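Type 3 secretion system chaperone PscG (Pseudomonas aeruginosa, PDB 2UWJ) acts as a type III secretion chaperone that, together with PscE, prevents the needle protein PscF from polymerising prematurely in the cytoplasm and is required for needle assembly. Local coordinates at residues C[55-59]-C[77-81]; C[6-10]-C[28-32]; C[87-92]-C[105-110]; C[42-47]-C[70-74]. The contacts are given in a common frame with arbitrary orientation. Residues are numbered along the deposited sequence.

Contact 1 of 4, residues C[55-59]-C[77-81]; sequences YQEAL and CEWHL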
loop_
_atom_site.group_PDB
_atom_site.type_symbol
_atom_site.label_atom_id
_atom_site.label_comp_id
_atom_site.label_asym_id
_atom_site.label_seq_id
_atom_site.Cartn_x
_atom_site.Cartn_y
_atom_site.Cartn_z
ATOM N N TYR C 55 1.094 -27.118 -2.941
ATOM C CA TYR C 55 2.147 -26.767 -1.997
ATOM C C TYR C 55 3.560 -27.222 -2.330
ATOM O O TYR C 55 4.528 -26.464 -2.076
ATOM C CB TYR C 55 1.793 -27.266 -0.565
ATOM C CG TYR C 55 0.398 -26.831 -0.079
ATOM C CD1 TYR C 55 0.059 -25.462 0.013
ATOM C CD2 TYR C 55 -0.616 -27.793 0.221
ATOM C CE1 TYR C 55 -1.241 -25.031 0.373
ATOM C CE2 TYR C 55 -1.916 -27.371 0.589
ATOM C CZ TYR C 55 -2.220 -26.000 0.664
ATOM O OH TYR C 55 -3.478 -25.589 1.045
ATOM N N GLN C 56 3.692 -28.470 -2.814
ATOM C CA GLN C 56 4.995 -29.011 -3.170
ATOM C C GLN C 56 5.610 -28.236 -4.338
ATOM O O GLN C 56 6.797 -27.954 -4.342
ATOM C CB GLN C 56 4.890 -30.532 -3.484
ATOM C CG GLN C 56 4.955 -31.412 -2.208
ATOM C CD GLN C 56 6.339 -31.387 -1.504
ATOM O OE1 GLN C 56 7.284 -30.676 -1.921
ATOM N NE2 GLN C 56 6.459 -32.174 -0.429
ATOM N N GLU C 57 4.808 -27.891 -5.328
ATOM C CA GLU C 57 5.353 -27.134 -6.448
ATOM C C GLU C 57 5.761 -25.710 -5.977
ATOM O O GLU C 57 6.792 -25.186 -6.416
ATOM C CB GLU C 57 4.341 -27.061 -7.589
ATOM C CG GLU C 57 4.022 -28.482 -8.219
ATOM C CD GLU C 57 2.762 -28.393 -9.063
ATOM O OE1 GLU C 57 2.824 -27.965 -10.235
ATOM O OE2 GLU C 57 1.698 -28.713 -8.493
ATOM N N ALA C 58 4.971 -25.094 -5.092
ATOM C CA ALA C 58 5.346 -23.758 -4.591
ATOM C C ALA C 58 6.662 -23.886 -3.835
ATOM O O ALA C 58 7.543 -23.035 -3.968
ATOM C CB ALA C 58 4.216 -23.149 -3.683
ATOM N N LEU C 59 6.833 -24.985 -3.099
ATOM C CA LEU C 59 8.041 -25.197 -2.315
ATOM C C LEU C 59 9.279 -25.508 -3.164
ATOM O O LEU C 59 10.386 -25.423 -2.673
ATOM C CB LEU C 59 7.839 -26.309 -1.271
ATOM C CG LEU C 59 7.179 -25.850 0.045
ATOM C CD1 LEU C 59 6.771 -27.143 0.813
ATOM C CD2 LEU C 59 8.184 -24.959 0.926
ATOM N N CYS C 77 3.233 -23.129 3.215
ATOM C CA CYS C 77 3.174 -24.386 2.449
ATOM C C CYS C 77 3.528 -25.588 3.354
ATOM O O CYS C 77 2.874 -26.672 3.314
ATOM C CB CYS C 77 4.140 -24.330 1.242
ATOM S SG CYS C 77 3.486 -23.326 -0.104
ATOM N N GLU C 78 4.583 -25.423 4.130
ATOM C CA GLU C 78 5.016 -26.488 5.056
ATOM C C GLU C 78 3.865 -26.758 6.074
ATOM O O GLU C 78 3.572 -27.923 6.435
ATOM C CB GLU C 78 6.308 -26.045 5.781
ATOM C CG GLU C 78 7.532 -26.224 4.887
ATOM C CD GLU C 78 8.773 -25.459 5.372
ATOM O OE1 GLU C 78 8.629 -24.474 6.113
ATOM O OE2 GLU C 78 9.868 -25.863 4.987
ATOM N N TRP C 79 3.246 -25.691 6.546
ATOM C CA TRP C 79 2.140 -25.808 7.485
ATOM C C TRP C 79 0.994 -26.645 6.873
ATOM O O TRP C 79 0.552 -27.604 7.510
ATOM C CB TRP C 79 1.631 -24.419 7.882
ATOM C CG TRP C 79 0.414 -24.389 8.816
ATOM C CD1 TRP C 79 0.308 -24.936 10.088
ATOM C CD2 TRP C 79 -0.796 -23.648 8.602
ATOM N NE1 TRP C 79 -0.893 -24.553 10.680
ATOM C CE2 TRP C 79 -1.591 -23.768 9.796
ATOM C CE3 TRP C 79 -1.288 -22.884 7.530
ATOM C CZ2 TRP C 79 -2.842 -23.147 9.936
ATOM C CZ3 TRP C 79 -2.555 -22.256 7.673
ATOM C CH2 TRP C 79 -3.310 -22.397 8.875
ATOM N N HIS C 80 0.523 -26.317 5.662
ATOM C CA HIS C 80 -0.585 -27.072 5.076
ATOM C C HIS C 80 -0.175 -28.484 4.712
ATOM O O HIS C 80 -1.043 -29.357 4.601
ATOM C CB HIS C 80 -1.194 -26.382 3.832
ATOM C CG HIS C 80 -1.799 -25.037 4.112
ATOM N ND1 HIS C 80 -3.050 -24.870 4.659
ATOM C CD2 HIS C 80 -1.352 -23.778 3.830
ATOM C CE1 HIS C 80 -3.369 -23.591 4.696
ATOM N NE2 HIS C 80 -2.352 -22.900 4.195
ATOM N N LEU C 81 1.128 -28.728 4.523
ATOM C CA LEU C 81 1.584 -30.077 4.201
ATOM C C LEU C 81 1.862 -30.885 5.509
ATOM O O LEU C 81 2.299 -32.027 5.448
ATOM C CB LEU C 81 2.853 -30.024 3.310
ATOM C CG LEU C 81 2.725 -29.594 1.838
ATOM C CD1 LEU C 81 4.152 -29.507 1.197
ATOM C CD2 LEU C 81 1.826 -30.594 1.045
#
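In this TPR-like array of helices, the short helix 55-59 leans on the end of helix 71-80, probably the first helix of the next TPR-like pair. Y55 and C77 bring the backbones to 5.1 Å between CA atoms, a closeness that the small cysteine permits. H80 CB sits over a face of the Y55 ring, 3.5 Å from its centroid, as a CH-pi contact. The Y55 and H80 rings lie at 9° to one another, but are slid apart and barely overlap. C77 SG meets the edge of the Y55 ring, 5.4 Å from the centroid, and also touches A58 CB at 3.7 Å. Leucines seal the rest: L59 CG lies 3.6 Å from C77 CB, L59 CD1 lies 3.5 Å from L81 CD1, and L81 CG packs on Y55 CB at 3.5 Å. E78 forms a salt bridge with R90. Mainly apolar and aromatic, the contact lets H80 pack on Y55 through CB while its NE2 is hydrogen-bonded to the backbone of the PscF chain.

Contact 2 of 4, residues C[6-10]-C[28-32]; sequences IRELA and IAEWL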
loop_
_atom_site.group_PDB
_atom_site.type_symbol
_atom_site.label_atom_id
_atom_site.label_comp_id
_atom_site.label_asym_id
_atom_site.label_seq_id
_atom_site.Cartn_x
_atom_site.Cartn_y
_atom_site.Cartn_z
ATOM N N ILE C 6 2.875 -1.763 -16.054
ATOM C CA ILE C 6 3.564 -2.987 -15.633
ATOM C C ILE C 6 3.228 -3.249 -14.125
ATOM O O ILE C 6 2.980 -4.390 -13.712
ATOM C CB ILE C 6 5.108 -2.875 -15.672
ATOM C CG1 ILE C 6 5.619 -2.483 -17.071
ATOM C CG2 ILE C 6 5.714 -4.174 -15.162
ATOM C CD1 ILE C 6 5.112 -3.307 -18.144
ATOM N N ARG C 7 3.261 -2.193 -13.303
ATOM C CA ARG C 7 2.967 -2.350 -11.880
ATOM C C ARG C 7 1.514 -2.720 -11.688
ATOM O O ARG C 7 1.200 -3.562 -10.855
ATOM C CB ARG C 7 3.265 -1.072 -11.065
ATOM C CG ARG C 7 2.979 -1.339 -9.565
ATOM C CD ARG C 7 2.884 -0.079 -8.723
ATOM N NE ARG C 7 4.191 0.391 -8.278
ATOM C CZ ARG C 7 4.929 1.275 -8.928
ATOM N NH1 ARG C 7 4.481 1.804 -10.059
ATOM N NH2 ARG C 7 6.127 1.595 -8.453
ATOM N N GLU C 8 0.615 -2.112 -12.460
ATOM C CA GLU C 8 -0.788 -2.457 -12.296
ATOM C C GLU C 8 -1.093 -3.902 -12.710
ATOM O O GLU C 8 -1.936 -4.570 -12.094
ATOM C CB GLU C 8 -1.661 -1.465 -13.074
ATOM C CG GLU C 8 -1.554 -0.091 -12.402
ATOM C CD GLU C 8 -2.285 0.968 -13.163
ATOM O OE1 GLU C 8 -3.393 1.355 -12.724
ATOM O OE2 GLU C 8 -1.748 1.384 -14.210
ATOM N N LEU C 9 -0.426 -4.380 -13.755
ATOM C CA LEU C 9 -0.636 -5.761 -14.206
ATOM C C LEU C 9 -0.095 -6.688 -13.122
ATOM O O LEU C 9 -0.709 -7.712 -12.828
ATOM C CB LEU C 9 0.097 -6.056 -15.507
ATOM C CG LEU C 9 -0.697 -5.581 -16.729
ATOM C CD1 LEU C 9 0.251 -5.555 -17.936
ATOM C CD2 LEU C 9 -1.897 -6.536 -16.965
ATOM N N ALA C 10 1.048 -6.336 -12.529
ATOM C CA ALA C 10 1.575 -7.199 -11.444
ATOM C C ALA C 10 0.577 -7.248 -10.269
ATOM O O ALA C 10 0.417 -8.296 -9.617
ATOM C CB ALA C 10 2.948 -6.682 -10.938
ATOM N N ILE C 28 0.757 -13.367 -16.649
ATOM C CA ILE C 28 1.387 -12.116 -16.244
ATOM C C ILE C 28 2.757 -12.345 -15.633
ATOM O O ILE C 28 3.694 -11.596 -15.894
ATOM C CB ILE C 28 0.483 -11.308 -15.273
ATOM C CG1 ILE C 28 -0.761 -10.806 -16.072
ATOM C CG2 ILE C 28 1.303 -10.099 -14.671
ATOM C CD1 ILE C 28 -1.971 -10.322 -15.214
ATOM N N ALA C 29 2.893 -13.403 -14.833
ATOM C CA ALA C 29 4.194 -13.680 -14.224
ATOM C C ALA C 29 5.261 -13.951 -15.294
ATOM O O ALA C 29 6.406 -13.493 -15.165
ATOM C CB ALA C 29 4.109 -14.895 -13.273
ATOM N N GLU C 30 4.910 -14.727 -16.306
ATOM C CA GLU C 30 5.873 -15.058 -17.395
ATOM C C GLU C 30 6.323 -13.780 -18.100
ATOM O O GLU C 30 7.530 -13.541 -18.327
ATOM C CB GLU C 30 5.227 -16.010 -18.412
ATOM C CG GLU C 30 5.269 -17.363 -17.880
ATOM C CD GLU C 30 4.590 -18.388 -18.789
ATOM O OE1 GLU C 30 4.460 -18.091 -20.000
ATOM O OE2 GLU C 30 4.223 -19.476 -18.263
ATOM N N TRP C 31 5.359 -12.931 -18.398
ATOM C CA TRP C 31 5.679 -11.625 -19.017
ATOM C C TRP C 31 6.560 -10.764 -18.081
ATOM O O TRP C 31 7.516 -10.157 -18.540
ATOM C CB TRP C 31 4.365 -10.944 -19.359
ATOM C CG TRP C 31 4.483 -9.542 -19.800
ATOM C CD1 TRP C 31 4.968 -9.076 -21.005
ATOM C CD2 TRP C 31 4.025 -8.409 -19.086
ATOM N NE1 TRP C 31 4.822 -7.707 -21.067
ATOM C CE2 TRP C 31 4.242 -7.278 -19.899
ATOM C CE3 TRP C 31 3.441 -8.238 -17.820
ATOM C CZ2 TRP C 31 3.903 -6.001 -19.499
ATOM C CZ3 TRP C 31 3.098 -6.955 -17.408
ATOM C CH2 TRP C 31 3.332 -5.849 -18.254
ATOM N N LEU C 32 6.266 -10.708 -16.767
ATOM C CA LEU C 32 7.095 -9.948 -15.824
ATOM C C LEU C 32 8.538 -10.490 -15.827
ATOM O O LEU C 32 9.499 -9.732 -15.673
ATOM C CB LEU C 32 6.539 -10.017 -14.387
ATOM C CG LEU C 32 5.271 -9.183 -14.184
ATOM C CD1 LEU C 32 4.647 -9.617 -12.843
ATOM C CD2 LEU C 32 5.628 -7.651 -14.182
#
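Segments 6-10 and 28-32 are helical throughout and run roughly antiparallel, their N-to-C directions at 143° and their axes 10.5 Å apart at closest approach. The nearest backbones are at A10 and I28, whose CA atoms are 6.9 Å apart, and I28 CG2 reaches to 3.6 Å from L9 O. The spacing is filled by branched aliphatic chains and one large indole. L9 and I28 both point across the gap, with L9 CD2 4.2 Å from I28 CD1. Such a pair of antiparallel helices joined by a short turn is consistent with a helical hairpin of the tetratricopeptide-repeat (TPR) fold, the clan to which this chaperone family belongs, and here helices 4-17 and 22-34 form the N-terminal hairpin. W31 spans the space between them, its six-membered ring end lodged beside I6 and L9; the modelled carbons crowd too closely there for their exact spacing to carry weight. The W31 side chain also lies about 3 Å from a bound nickel ion. L32 bends its isobutyl end back between the helices, so that CD2 lies 3.6 Å from I6 CG2 and CD1 3.9 Å from A10 CB, whose small methyl accommodates it. The same hairpin also meets partner chains: L9 packs on L27 of a PscE chain, E8 forms a salt bridge with R26 of that chain, and I6 and A10 touch apolar side chains of PscF.

Contact 3 of 4, residues C[87-92]-C[105-110]; sequences LDRRLA and FAAGMR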
loop_
_atom_site.group_PDB
_atom_site.type_symbol
_atom_site.label_atom_id
_atom_site.label_comp_id
_atom_site.label_asym_id
_atom_site.label_seq_id
_atom_site.Cartn_x
_atom_site.Cartn_y
_atom_site.Cartn_z
ATOM N N LEU C 87 8.637 -26.495 9.334
ATOM C CA LEU C 87 7.970 -25.226 9.605
ATOM C C LEU C 87 8.636 -24.518 10.794
ATOM O O LEU C 87 8.962 -23.311 10.750
ATOM C CB LEU C 87 6.473 -25.424 9.946
ATOM C CG LEU C 87 5.718 -24.137 10.420
ATOM C CD1 LEU C 87 5.797 -23.005 9.308
ATOM C CD2 LEU C 87 4.209 -24.457 10.711
ATOM N N ASP C 88 8.840 -25.270 11.872
ATOM C CA ASP C 88 9.425 -24.693 13.067
ATOM C C ASP C 88 10.823 -24.175 12.816
ATOM O O ASP C 88 11.186 -23.137 13.354
ATOM C CB ASP C 88 9.436 -25.697 14.246
ATOM C CG ASP C 88 8.027 -26.058 14.727
ATOM O OD1 ASP C 88 7.073 -25.260 14.496
ATOM O OD2 ASP C 88 7.873 -27.144 15.351
ATOM N N ARG C 89 11.633 -24.887 12.042
ATOM C CA ARG C 89 12.993 -24.392 11.754
ATOM C C ARG C 89 12.912 -23.100 10.905
ATOM O O ARG C 89 13.650 -22.128 11.143
ATOM C CB ARG C 89 13.835 -25.413 10.969
ATOM C CG ARG C 89 14.265 -26.655 11.787
ATOM C CD ARG C 89 15.231 -27.543 10.996
ATOM N NE ARG C 89 14.669 -28.131 9.775
ATOM C CZ ARG C 89 13.921 -29.233 9.730
ATOM N NH1 ARG C 89 13.616 -29.895 10.854
ATOM N NH2 ARG C 89 13.494 -29.693 8.551
ATOM N N ARG C 90 12.054 -23.097 9.888
ATOM C CA ARG C 90 11.938 -21.894 9.061
ATOM C C ARG C 90 11.494 -20.702 9.937
ATOM O O ARG C 90 12.106 -19.614 9.895
ATOM C CB ARG C 90 10.949 -22.134 7.886
ATOM C CG ARG C 90 10.943 -20.963 6.860
ATOM C CD ARG C 90 10.062 -21.285 5.639
ATOM N NE ARG C 90 10.378 -22.570 4.992
ATOM C CZ ARG C 90 11.300 -22.778 4.039
ATOM N NH1 ARG C 90 12.077 -21.798 3.557
ATOM N NH2 ARG C 90 11.424 -23.993 3.515
ATOM N N LEU C 91 10.434 -20.883 10.738
ATOM C CA LEU C 91 9.984 -19.786 11.605
ATOM C C LEU C 91 11.090 -19.321 12.555
ATOM O O LEU C 91 11.322 -18.110 12.702
ATOM C CB LEU C 91 8.727 -20.152 12.410
ATOM C CG LEU C 91 7.481 -20.463 11.593
ATOM C CD1 LEU C 91 6.281 -20.650 12.528
ATOM C CD2 LEU C 91 7.258 -19.283 10.589
ATOM N N ALA C 92 11.815 -20.262 13.162
ATOM C CA ALA C 92 12.920 -19.880 14.065
ATOM C C ALA C 92 13.956 -19.025 13.296
ATOM O O ALA C 92 14.491 -18.056 13.825
ATOM C CB ALA C 92 13.605 -21.169 14.682
ATOM N N PHE C 105 5.779 -11.641 11.067
ATOM C CA PHE C 105 5.025 -12.773 10.492
ATOM C C PHE C 105 5.425 -14.072 11.227
ATOM O O PHE C 105 4.572 -14.885 11.574
ATOM C CB PHE C 105 5.335 -12.978 9.002
ATOM C CG PHE C 105 4.770 -14.273 8.433
ATOM C CD1 PHE C 105 3.504 -14.290 7.867
ATOM C CD2 PHE C 105 5.488 -15.461 8.539
ATOM C CE1 PHE C 105 2.932 -15.498 7.409
ATOM C CE2 PHE C 105 4.937 -16.687 8.095
ATOM C CZ PHE C 105 3.661 -16.702 7.537
ATOM N N ALA C 106 6.727 -14.267 11.430
ATOM C CA ALA C 106 7.227 -15.499 12.062
ATOM C C ALA C 106 6.738 -15.676 13.503
ATOM O O ALA C 106 6.240 -16.737 13.870
ATOM C CB ALA C 106 8.765 -15.532 12.007
ATOM N N ALA C 107 6.885 -14.629 14.312
ATOM C CA ALA C 107 6.431 -14.659 15.701
ATOM C C ALA C 107 4.918 -14.871 15.724
ATOM O O ALA C 107 4.399 -15.668 16.512
ATOM C CB ALA C 107 6.794 -13.342 16.409
ATOM N N GLY C 108 4.183 -14.168 14.862
ATOM C CA GLY C 108 2.741 -14.364 14.863
ATOM C C GLY C 108 2.297 -15.770 14.428
ATOM O O GLY C 108 1.400 -16.378 15.031
ATOM N N MET C 109 2.931 -16.329 13.402
ATOM C CA MET C 109 2.470 -17.641 12.958
ATOM C C MET C 109 2.849 -18.708 14.015
ATOM O O MET C 109 2.096 -19.633 14.282
ATOM C CB MET C 109 3.055 -18.010 11.589
ATOM C CG MET C 109 2.195 -19.101 10.872
ATOM S SD MET C 109 3.102 -19.731 9.499
ATOM C CE MET C 109 2.078 -21.275 9.179
ATOM N N ARG C 110 4.019 -18.557 14.611
ATOM C CA ARG C 110 4.445 -19.497 15.638
ATOM C C ARG C 110 3.430 -19.454 16.772
ATOM O O ARG C 110 2.992 -20.490 17.281
ATOM C CB ARG C 110 5.824 -19.111 16.154
ATOM C CG ARG C 110 6.190 -19.780 17.458
ATOM C CD ARG C 110 7.704 -19.791 17.614
ATOM N NE ARG C 110 8.301 -20.777 16.721
ATOM C CZ ARG C 110 9.611 -20.978 16.558
ATOM N NH1 ARG C 110 10.500 -20.237 17.240
ATOM N NH2 ARG C 110 10.028 -21.936 15.710
HETATM O O HOH W 1 7.105 -22.965 15.630
#
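L91 inserts its side chain as a knob into a hole formed by F105, A106, M109 and R110. Its CD2 lies 4.3 Å from both F105 CE2 and A106 CB, while L91 CD1 comes 4.0 Å from R110 CB and 4.3 Å from M109 CB. Leucine suits the role because its forked end can touch all four neighbours, and alanine suits the floor of the hole: with only a methyl at 106, the CA atoms of L91 and A106 come to 5.1 Å and the helix axes to 9.5 Å. One turn away L87 extends the apolar seam, its CD1 4.1 Å from M109 CE; the flexible thioether of M109 also reaches W79 on helix 71-80. The outer border is polar. R110 folds its guanidinium against the other helix, a face of the group over L91 C, and a water links the helices by donating to D88 OD1 at 2.6 Å and accepting from R110 NE at 2.7 Å. Aspartate and arginine are therefore joined through solvent. F105 further packs on P72 and on an apolar side chain of the PscF chain. Two helices crossing at -143° with an interlocked leucine fit the antiparallel packing of TPR-like proteins, in which helix 100-113 would cap the end of the stack against helix 84-95.

Contact 4 of 4, residues C[42-47]-C[70-74]; sequences RLIRIS and LEPWF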
loop_
_atom_site.group_PDB
_atom_site.type_symbol
_atom_site.label_atom_id
_atom_site.label_comp_id
_atom_site.label_asym_id
_atom_site.label_seq_id
_atom_site.Cartn_x
_atom_site.Cartn_y
_atom_site.Cartn_z
ATOM N N ARG C 42 7.948 -14.133 -9.135
ATOM C CA ARG C 42 8.116 -15.276 -8.235
ATOM C C ARG C 42 7.017 -15.254 -7.157
ATOM O O ARG C 42 6.395 -16.278 -6.863
ATOM C CB ARG C 42 9.531 -15.223 -7.645
ATOM C CG ARG C 42 9.887 -16.387 -6.735
ATOM C CD ARG C 42 9.883 -17.650 -7.496
ATOM N NE ARG C 42 10.758 -17.601 -8.674
ATOM C CZ ARG C 42 12.087 -17.770 -8.703
ATOM N NH1 ARG C 42 12.809 -18.006 -7.605
ATOM N NH2 ARG C 42 12.698 -17.736 -9.898
ATOM N N LEU C 43 6.784 -14.087 -6.569
ATOM C CA LEU C 43 5.666 -13.885 -5.629
ATOM C C LEU C 43 4.326 -14.358 -6.230
ATOM O O LEU C 43 3.534 -15.109 -5.607
ATOM C CB LEU C 43 5.530 -12.369 -5.294
ATOM C CG LEU C 43 4.230 -12.007 -4.536
ATOM C CD1 LEU C 43 4.260 -12.787 -3.238
ATOM C CD2 LEU C 43 4.146 -10.469 -4.200
ATOM N N ILE C 44 4.040 -13.927 -7.447
ATOM C CA ILE C 44 2.768 -14.302 -8.093
ATOM C C ILE C 44 2.664 -15.803 -8.343
ATOM O O ILE C 44 1.633 -16.426 -8.054
ATOM C CB ILE C 44 2.589 -13.513 -9.451
ATOM C CG1 ILE C 44 2.340 -12.001 -9.148
ATOM C CG2 ILE C 44 1.417 -14.101 -10.256
ATOM C CD1 ILE C 44 2.821 -11.021 -10.376
ATOM N N ARG C 45 3.737 -16.380 -8.855
ATOM C CA ARG C 45 3.799 -17.816 -9.130
ATOM C C ARG C 45 3.528 -18.584 -7.838
ATOM O O ARG C 45 2.728 -19.508 -7.813
ATOM C CB ARG C 45 5.215 -18.177 -9.622
ATOM C CG ARG C 45 5.482 -17.875 -11.140
ATOM C CD ARG C 45 6.846 -18.387 -11.528
ATOM N NE ARG C 45 7.215 -18.012 -12.899
ATOM C CZ ARG C 45 6.725 -18.605 -13.987
ATOM N NH1 ARG C 45 5.844 -19.586 -13.841
ATOM N NH2 ARG C 45 7.139 -18.257 -15.214
ATOM N N ILE C 46 4.241 -18.202 -6.777
ATOM C CA ILE C 46 4.089 -18.896 -5.482
ATOM C C ILE C 46 2.665 -18.749 -4.857
ATOM O O ILE C 46 2.042 -19.726 -4.402
ATOM C CB ILE C 46 5.143 -18.406 -4.513
ATOM C CG1 ILE C 46 6.501 -18.963 -4.972
ATOM C CG2 ILE C 46 4.787 -18.887 -3.060
ATOM C CD1 ILE C 46 7.728 -18.311 -4.305
ATOM N N SER C 47 2.139 -17.531 -4.891
ATOM C CA SER C 47 0.820 -17.284 -4.364
ATOM C C SER C 47 -0.219 -18.099 -5.154
ATOM O O SER C 47 -1.133 -18.725 -4.565
ATOM C CB SER C 47 0.473 -15.788 -4.437
ATOM O OG SER C 47 -0.870 -15.574 -4.027
ATOM N N LEU C 70 9.735 -13.664 0.458
ATOM C CA LEU C 70 8.957 -14.800 -0.024
ATOM C C LEU C 70 8.923 -15.934 1.009
ATOM O O LEU C 70 8.061 -16.837 0.911
ATOM C CB LEU C 70 9.518 -15.367 -1.345
ATOM C CG LEU C 70 9.545 -14.366 -2.505
ATOM C CD1 LEU C 70 10.131 -15.062 -3.735
ATOM C CD2 LEU C 70 8.103 -13.808 -2.782
ATOM N N GLU C 71 9.813 -15.868 2.008
ATOM C CA GLU C 71 9.885 -16.962 3.017
ATOM C C GLU C 71 8.547 -17.318 3.721
ATOM O O GLU C 71 8.301 -18.481 3.967
ATOM C CB GLU C 71 10.976 -16.692 4.056
ATOM C CG GLU C 71 12.405 -16.791 3.489
ATOM C CD GLU C 71 12.775 -18.263 3.235
ATOM O OE1 GLU C 71 12.539 -19.080 4.156
ATOM O OE2 GLU C 71 13.247 -18.595 2.135
ATOM N N PRO C 72 7.716 -16.315 4.088
ATOM C CA PRO C 72 6.451 -16.679 4.740
ATOM C C PRO C 72 5.609 -17.674 3.916
ATOM O O PRO C 72 4.914 -18.499 4.496
ATOM C CB PRO C 72 5.723 -15.330 4.903
ATOM C CG PRO C 72 6.935 -14.336 5.136
ATOM C CD PRO C 72 7.940 -14.841 4.106
ATOM N N TRP C 73 5.623 -17.538 2.579
ATOM C CA TRP C 73 4.863 -18.427 1.729
ATOM C C TRP C 73 5.354 -19.855 1.885
ATOM O O TRP C 73 4.521 -20.780 1.905
ATOM C CB TRP C 73 4.960 -18.037 0.243
ATOM C CG TRP C 73 4.436 -16.675 0.028
ATOM C CD1 TRP C 73 5.130 -15.481 0.120
ATOM C CD2 TRP C 73 3.085 -16.333 -0.283
ATOM N NE1 TRP C 73 4.270 -14.411 -0.126
ATOM C CE2 TRP C 73 3.013 -14.919 -0.382
ATOM C CE3 TRP C 73 1.917 -17.092 -0.494
ATOM C CZ2 TRP C 73 1.808 -14.255 -0.689
ATOM C CZ3 TRP C 73 0.717 -16.414 -0.800
ATOM C CH2 TRP C 73 0.677 -15.036 -0.896
ATOM N N PHE C 74 6.662 -20.064 1.995
ATOM C CA PHE C 74 7.173 -21.440 2.174
ATOM C C PHE C 74 6.753 -21.992 3.566
ATOM O O PHE C 74 6.378 -23.170 3.654
ATOM C CB PHE C 74 8.700 -21.499 1.969
ATOM C CG PHE C 74 9.137 -20.893 0.646
ATOM C CD1 PHE C 74 8.420 -21.157 -0.517
ATOM C CD2 PHE C 74 10.258 -20.039 0.578
ATOM C CE1 PHE C 74 8.812 -20.574 -1.765
ATOM C CE2 PHE C 74 10.653 -19.461 -0.646
ATOM C CZ PHE C 74 9.937 -19.723 -1.806
#
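Aliphatic contacts hold the beginning of this interface. L70 points at segment 42-47 of helix 38-51 and sets its CD2 3.9 Å from L43 CB and its CD1 4.1 Å from I46 CD1, while the methylene part of R42 runs alongside, CG 3.3 Å from L70 CD1. Contacts of aliphatic groups with the two aromatic residues come next. W73 touches two residues in this way: I46 CG2 meets its CB at 3.4 Å, and L43 CD1 is 3.8 Å from W73 CE2. I46, beta-branched and buried, also touches F74, its CD1 3.6 Å from F74 CE1. The polar element is small: serine's short side chain fits beside the indole, S47 OG lying 3.5 Å from W73 CH2, and its hydroxyl is hydrogen-bonded to S17. S47, L70 and W73 also contact side chains of the PscF chain. Here helix 38-51 meets helix 71-80, each probably the first helix of a TPR-like pair; in TPR folds such helices line the concave groove, consistent with PscF being held here.

In the fold
From the N terminus, contact 2 closes the first hairpin, binding helices 4-17 and 22-34 across 17 intervening residues. It meets contact 4 where L32 packs on I44 and A29 on R45. Contacts 4 and 1 cross along the chain: 42-47 reaches to 70-74 and 55-59 to 77-81, so helix 71-80 is gripped by both helices 38-51 and 55-59. Contact 4 lies near the centre of the chain, and L59 against F74 joins it to contact 1. Contact 3 follows in series, closing helices 84-95 and 100-113. R90 ties it back by salt bridges to E78 and E71. Contacts 2 and 3 lie on opposite sides of the chain's centre, about 19 Å apart at their nearest atoms.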